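Long-range contact in quinone oxidoreductase (Coxiella burnetii, PDB 3TQH), which probably reduces quinones with NADPH, as a member of the medium-chain dehydrogenase/reductase superfamily: residues Val86-Ala99 against Val112-Leu126. Sequence-based numbering, arbitrary orientation.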
loop_
_atom_site.group_PDB
_atom_site.type_symbol
_atom_site.label_atom_id
_atom_site.label_comp_id
_atom_site.label_asym_id
_atom_site.label_seq_id
_atom_site.Cartn_x
_atom_site.Cartn_y
_atom_site.Cartn_z
ATOM N N VAL A 86 -3.122 -28.537 0.790
ATOM C CA VAL A 86 -4.003 -27.363 0.717
ATOM C C VAL A 86 -5.458 -27.812 0.529
ATOM O O VAL A 86 -5.777 -28.486 -0.454
ATOM C CB VAL A 86 -3.602 -26.416 -0.435
ATOM C CG1 VAL A 86 -4.535 -25.217 -0.483
ATOM C CG2 VAL A 86 -2.155 -25.968 -0.284
ATOM N N ASN A 87 -6.333 -27.415 1.456
ATOM C CA ASN A 87 -7.700 -27.952 1.535
ATOM C C ASN A 87 -8.790 -27.091 0.888
ATOM O O ASN A 87 -9.699 -27.628 0.243
ATOM C CB ASN A 87 -8.091 -28.210 3.005
ATOM C CG ASN A 87 -7.661 -29.578 3.503
ATOM O OD1 ASN A 87 -8.332 -30.175 4.346
ATOM N ND2 ASN A 87 -6.543 -30.083 2.989
ATOM N N ASN A 88 -8.711 -25.775 1.082
ATOM C CA ASN A 88 -9.814 -24.867 0.736
ATOM C C ASN A 88 -9.655 -24.095 -0.584
ATOM O O ASN A 88 -10.560 -23.351 -0.969
ATOM C CB ASN A 88 -10.046 -23.862 1.881
ATOM C CG ASN A 88 -10.915 -24.424 3.013
ATOM O OD1 ASN A 88 -11.468 -25.529 2.919
ATOM N ND2 ASN A 88 -11.043 -23.648 4.094
ATOM N N VAL A 89 -8.522 -24.254 -1.266
ATOM C CA VAL A 89 -8.325 -23.657 -2.592
ATOM C C VAL A 89 -8.433 -24.741 -3.680
ATOM O O VAL A 89 -8.139 -25.906 -3.429
ATOM C CB VAL A 89 -6.955 -22.956 -2.680
ATOM C CG1 VAL A 89 -6.863 -22.105 -3.945
ATOM C CG2 VAL A 89 -6.724 -22.094 -1.447
ATOM N N ASN A 90 -8.875 -24.351 -4.876
ATOM C CA ASN A 90 -8.927 -25.247 -6.034
ATOM C C ASN A 90 -8.116 -24.711 -7.212
ATOM O O ASN A 90 -7.941 -23.503 -7.359
ATOM C CB ASN A 90 -10.374 -25.450 -6.489
ATOM C CG ASN A 90 -11.139 -26.411 -5.606
ATOM O OD1 ASN A 90 -12.198 -26.071 -5.084
ATOM N ND2 ASN A 90 -10.617 -27.629 -5.449
ATOM N N ILE A 91 -7.627 -25.623 -8.048
ATOM C CA ILE A 91 -6.966 -25.264 -9.298
ATOM C C ILE A 91 -7.969 -24.519 -10.176
ATOM O O ILE A 91 -9.113 -24.953 -10.333
ATOM C CB ILE A 91 -6.466 -26.521 -10.073
ATOM C CG1 ILE A 91 -5.419 -27.304 -9.270
ATOM C CG2 ILE A 91 -5.906 -26.133 -11.436
ATOM C CD1 ILE A 91 -4.160 -26.533 -8.972
ATOM N N GLY A 92 -7.543 -23.394 -10.736
ATOM C CA GLY A 92 -8.416 -22.570 -11.568
ATOM C C GLY A 92 -9.074 -21.409 -10.837
ATOM O O GLY A 92 -9.647 -20.527 -11.478
ATOM N N ASP A 93 -8.996 -21.398 -9.507
ATOM C CA ASP A 93 -9.578 -20.310 -8.718
ATOM C C ASP A 93 -8.876 -18.991 -9.029
ATOM O O ASP A 93 -7.658 -18.948 -9.158
ATOM C CB ASP A 93 -9.475 -20.593 -7.212
ATOM C CG ASP A 93 -10.502 -21.611 -6.717
ATOM O OD1 ASP A 93 -11.377 -22.056 -7.494
ATOM O OD2 ASP A 93 -10.434 -21.961 -5.522
ATOM N N LYS A 94 -9.658 -17.925 -9.161
ATOM C CA LYS A 94 -9.115 -16.585 -9.328
ATOM C C LYS A 94 -8.891 -15.999 -7.939
ATOM O O LYS A 94 -9.812 -15.965 -7.119
ATOM C CB LYS A 94 -10.069 -15.717 -10.148
ATOM C CG LYS A 94 -10.361 -16.281 -11.545
ATOM C CD LYS A 94 -11.348 -15.405 -12.336
ATOM C CE LYS A 94 -11.679 -16.020 -13.703
ATOM N NZ LYS A 94 -12.981 -15.538 -14.244
ATOM N N VAL A 95 -7.665 -15.552 -7.676
ATOM C CA VAL A 95 -7.278 -15.120 -6.334
ATOM C C VAL A 95 -6.534 -13.792 -6.314
ATOM O O VAL A 95 -6.005 -13.336 -7.327
ATOM C CB VAL A 95 -6.394 -16.180 -5.629
ATOM C CG1 VAL A 95 -7.179 -17.483 -5.433
ATOM C CG2 VAL A 95 -5.112 -16.414 -6.412
HETATM N N MSE A 96 -6.492 -13.196 -5.128
HETATM C CA MSE A 96 -5.851 -11.908 -4.906
HETATM C C MSE A 96 -5.259 -11.903 -3.504
HETATM O O MSE A 96 -5.825 -12.487 -2.580
HETATM C CB MSE A 96 -6.866 -10.774 -5.054
HETATM C CG MSE A 96 -8.181 -11.036 -4.321
HETATM SE SE MSE A 96 -9.433 -9.545 -4.364
HETATM C CE MSE A 96 -8.248 -8.118 -3.718
ATOM N N GLY A 97 -4.111 -11.254 -3.349
ATOM C CA GLY A 97 -3.480 -11.190 -2.053
ATOM C C GLY A 97 -2.050 -10.714 -2.072
ATOM O O GLY A 97 -1.646 -9.941 -2.951
ATOM N N ILE A 98 -1.300 -11.185 -1.075
ATOM C CA ILE A 98 0.076 -10.778 -0.832
ATOM C C ILE A 98 0.952 -12.015 -0.908
ATOM O O ILE A 98 0.592 -13.059 -0.369
ATOM C CB ILE A 98 0.255 -10.164 0.591
ATOM C CG1 ILE A 98 -0.759 -9.048 0.847
ATOM C CG2 ILE A 98 1.668 -9.625 0.775
ATOM C CD1 ILE A 98 -0.608 -7.892 -0.075
ATOM N N ALA A 99 2.107 -11.898 -1.548
ATOM C CA ALA A 99 3.037 -13.017 -1.644
ATOM C C ALA A 99 4.445 -12.602 -1.219
ATOM O O ALA A 99 4.925 -11.526 -1.571
ATOM C CB ALA A 99 3.042 -13.580 -3.061
ATOM N N VAL A 112 3.886 -16.590 -8.974
ATOM C CA VAL A 112 4.265 -16.429 -7.574
ATOM C C VAL A 112 3.841 -17.638 -6.750
ATOM O O VAL A 112 2.918 -18.366 -7.115
ATOM C CB VAL A 112 3.667 -15.153 -6.945
ATOM C CG1 VAL A 112 4.155 -13.925 -7.684
ATOM C CG2 VAL A 112 2.139 -15.207 -6.926
ATOM N N CYS A 113 4.550 -17.842 -5.646
ATOM C CA CYS A 113 4.191 -18.840 -4.651
ATOM C C CYS A 113 3.468 -18.112 -3.527
ATOM O O CYS A 113 3.894 -17.036 -3.114
ATOM C CB CYS A 113 5.446 -19.540 -4.123
ATOM S SG CYS A 113 5.200 -20.574 -2.673
ATOM N N ALA A 114 2.373 -18.689 -3.040
ATOM C CA ALA A 114 1.604 -18.071 -1.960
ATOM C C ALA A 114 0.957 -19.099 -1.033
ATOM O O ALA A 114 0.670 -20.234 -1.429
ATOM C CB ALA A 114 0.545 -17.152 -2.535
ATOM N N SER A 115 0.743 -18.677 0.208
ATOM C CA SER A 115 0.041 -19.469 1.202
ATOM C C SER A 115 -1.445 -19.150 1.098
ATOM O O SER A 115 -1.811 -18.027 0.759
ATOM C CB SER A 115 0.561 -19.127 2.601
ATOM O OG SER A 115 -0.193 -19.777 3.613
ATOM N N PRO A 116 -2.317 -20.128 1.381
ATOM C CA PRO A 116 -3.754 -19.817 1.406
ATOM C C PRO A 116 -4.153 -18.801 2.480
ATOM O O PRO A 116 -5.253 -18.246 2.422
ATOM C CB PRO A 116 -4.408 -21.178 1.691
ATOM C CG PRO A 116 -3.318 -22.034 2.248
ATOM C CD PRO A 116 -2.058 -21.560 1.604
ATOM N N ASP A 117 -3.269 -18.569 3.451
ATOM C CA ASP A 117 -3.517 -17.619 4.533
ATOM C C ASP A 117 -3.322 -16.174 4.091
ATOM O O ASP A 117 -3.819 -15.265 4.748
ATOM C CB ASP A 117 -2.602 -17.920 5.727
ATOM C CG ASP A 117 -2.830 -19.318 6.303
ATOM O OD1 ASP A 117 -3.959 -19.607 6.770
ATOM O OD2 ASP A 117 -1.878 -20.130 6.290
ATOM N N THR A 118 -2.605 -15.958 2.986
ATOM C CA THR A 118 -2.352 -14.595 2.490
ATOM C C THR A 118 -3.027 -14.300 1.136
ATOM O O THR A 118 -2.577 -13.428 0.393
ATOM C CB THR A 118 -0.837 -14.284 2.419
ATOM O OG1 THR A 118 -0.233 -15.034 1.357
ATOM C CG2 THR A 118 -0.160 -14.620 3.757
ATOM N N ILE A 119 -4.109 -15.015 0.836
ATOM C CA ILE A 119 -4.931 -14.725 -0.344
ATOM C C ILE A 119 -6.415 -14.822 -0.014
ATOM O O ILE A 119 -6.788 -15.367 1.019
ATOM C CB ILE A 119 -4.633 -15.691 -1.529
ATOM C CG1 ILE A 119 -4.996 -17.138 -1.174
ATOM C CG2 ILE A 119 -3.175 -15.601 -1.933
ATOM C CD1 ILE A 119 -5.358 -17.982 -2.381
ATOM N N ILE A 120 -7.245 -14.270 -0.895
ATOM C CA ILE A 120 -8.684 -14.553 -0.897
ATOM C C ILE A 120 -9.159 -14.806 -2.334
ATOM O O ILE A 120 -8.425 -14.551 -3.290
ATOM C CB ILE A 120 -9.520 -13.417 -0.232
ATOM C CG1 ILE A 120 -9.403 -12.101 -1.007
ATOM C CG2 ILE A 120 -9.091 -13.208 1.219
ATOM C CD1 ILE A 120 -10.481 -11.098 -0.648
ATOM N N GLN A 121 -10.378 -15.319 -2.476
ATOM C CA GLN A 121 -11.010 -15.458 -3.790
ATOM C C GLN A 121 -11.291 -14.058 -4.314
ATOM O O GLN A 121 -11.872 -13.244 -3.599
ATOM C CB GLN A 121 -12.333 -16.226 -3.691
ATOM C CG GLN A 121 -12.230 -17.657 -3.162
ATOM C CD GLN A 121 -11.504 -18.592 -4.119
ATOM O OE1 GLN A 121 -11.823 -18.658 -5.310
ATOM N NE2 GLN A 121 -10.524 -19.323 -3.600
ATOM N N LYS A 122 -10.860 -13.764 -5.540
ATOM C CA LYS A 122 -11.251 -12.520 -6.205
ATOM C C LYS A 122 -12.749 -12.567 -6.502
ATOM O O LYS A 122 -13.242 -13.541 -7.062
ATOM C CB LYS A 122 -10.473 -12.309 -7.512
ATOM C CG LYS A 122 -10.815 -10.993 -8.230
ATOM C CD LYS A 122 -10.201 -10.878 -9.631
ATOM C CE LYS A 122 -10.955 -11.678 -10.694
ATOM N NZ LYS A 122 -12.355 -11.218 -10.888
ATOM N N LEU A 123 -13.465 -11.516 -6.122
ATOM C CA LEU A 123 -14.872 -11.377 -6.496
ATOM C C LEU A 123 -14.988 -11.234 -8.016
ATOM O O LEU A 123 -14.107 -10.661 -8.654
ATOM C CB LEU A 123 -15.496 -10.169 -5.784
ATOM C CG LEU A 123 -15.763 -10.382 -4.289
ATOM C CD1 LEU A 123 -16.073 -9.070 -3.602
ATOM C CD2 LEU A 123 -16.904 -11.385 -4.088
ATOM N N GLU A 124 -16.057 -11.772 -8.592
ATOM C CA GLU A 124 -16.226 -11.773 -10.052
ATOM C C GLU A 124 -16.236 -10.356 -10.638
ATOM O O GLU A 124 -15.627 -10.108 -11.683
ATOM C CB GLU A 124 -17.494 -12.550 -10.460
ATOM C CG GLU A 124 -18.095 -12.210 -11.842
ATOM C CD GLU A 124 -17.207 -12.581 -13.039
ATOM O OE1 GLU A 124 -15.962 -12.677 -12.898
ATOM O OE2 GLU A 124 -17.772 -12.764 -14.143
ATOM N N LYS A 125 -16.906 -9.431 -9.954
ATOM C CA LYS A 125 -17.046 -8.054 -10.444
ATOM C C LYS A 125 -15.725 -7.277 -10.461
ATOM O O LYS A 125 -15.599 -6.303 -11.201
ATOM C CB LYS A 125 -18.079 -7.291 -9.610
ATOM C CG LYS A 125 -19.490 -7.820 -9.739
ATOM C CD LYS A 125 -20.177 -7.320 -11.002
ATOM C CE LYS A 125 -20.688 -5.892 -10.839
ATOM N NZ LYS A 125 -21.544 -5.479 -11.983
ATOM N N LEU A 126 -14.761 -7.697 -9.643
ATOM C CA LEU A 126 -13.433 -7.083 -9.615
ATOM C C LEU A 126 -12.610 -7.491 -10.832
ATOM O O LEU A 126 -12.537 -8.673 -11.159
ATOM C CB LEU A 126 -12.662 -7.506 -8.354
ATOM C CG LEU A 126 -12.993 -6.877 -6.998
ATOM C CD1 LEU A 126 -12.142 -7.522 -5.898
ATOM C CD2 LEU A 126 -12.761 -5.380 -7.032
HETATM O O HOH W 1 -15.056 -15.181 -11.782
#
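Strand 94-98 pairs antiparallel with the short strand 119-121 in the GroES-like domain, a largely buried contact; the side chain of Ile98 lies about 5 Å from that of Lys268, which binds NADPH. Met96 and Ile120 form the hydrogen-bonded pair: Ile120 N gives a nearly straight bond to Met96 O (2.8 Å), and Met96 N returns one to Ile120 O. Gly97 and Ile119 form the neighbouring non-hydrogen-bonded pair (CA to CA 4.2 Å). Thr118 grips Ile98 twice: its O accepts from Ile98 N, while OG1 (chi1 71°) donates to Ile98 O at 2.7 Å. On its other edge strand 94-98 pairs with strand 74-82, so it is an inner strand of the curled GroES-like sheet. One face carries Val95 CG1 against Ile119 CD1 (3.6 Å), and Val89 crosses Pro116 at about a right angle; Val79 and Met36 add to this core. On the other, selenomethionine Met96 lays CG (chi1 46°) alongside Ile120 CG1, and its extended chi2 carries SE onward to Leu126 CD1 (3.7 Å), with Ile120 and Leu126 resting on Leu275 and Val282 of helix 272-283. At turn 90-93, Asp93 OD2 takes Asn90 N from one carboxylate face and, from the other, a long, bent bond from Gln121 NE2 (3.3 Å, 138°), whose amide is nearly perpendicular. Lys122 N bonds Lys94 O, and a water bridges Lys94 NZ to Glu124 OE1. The doubly bent Lys122 chain curls NZ onto Leu123 O and Leu126 O, tying down the type I turn 123-126.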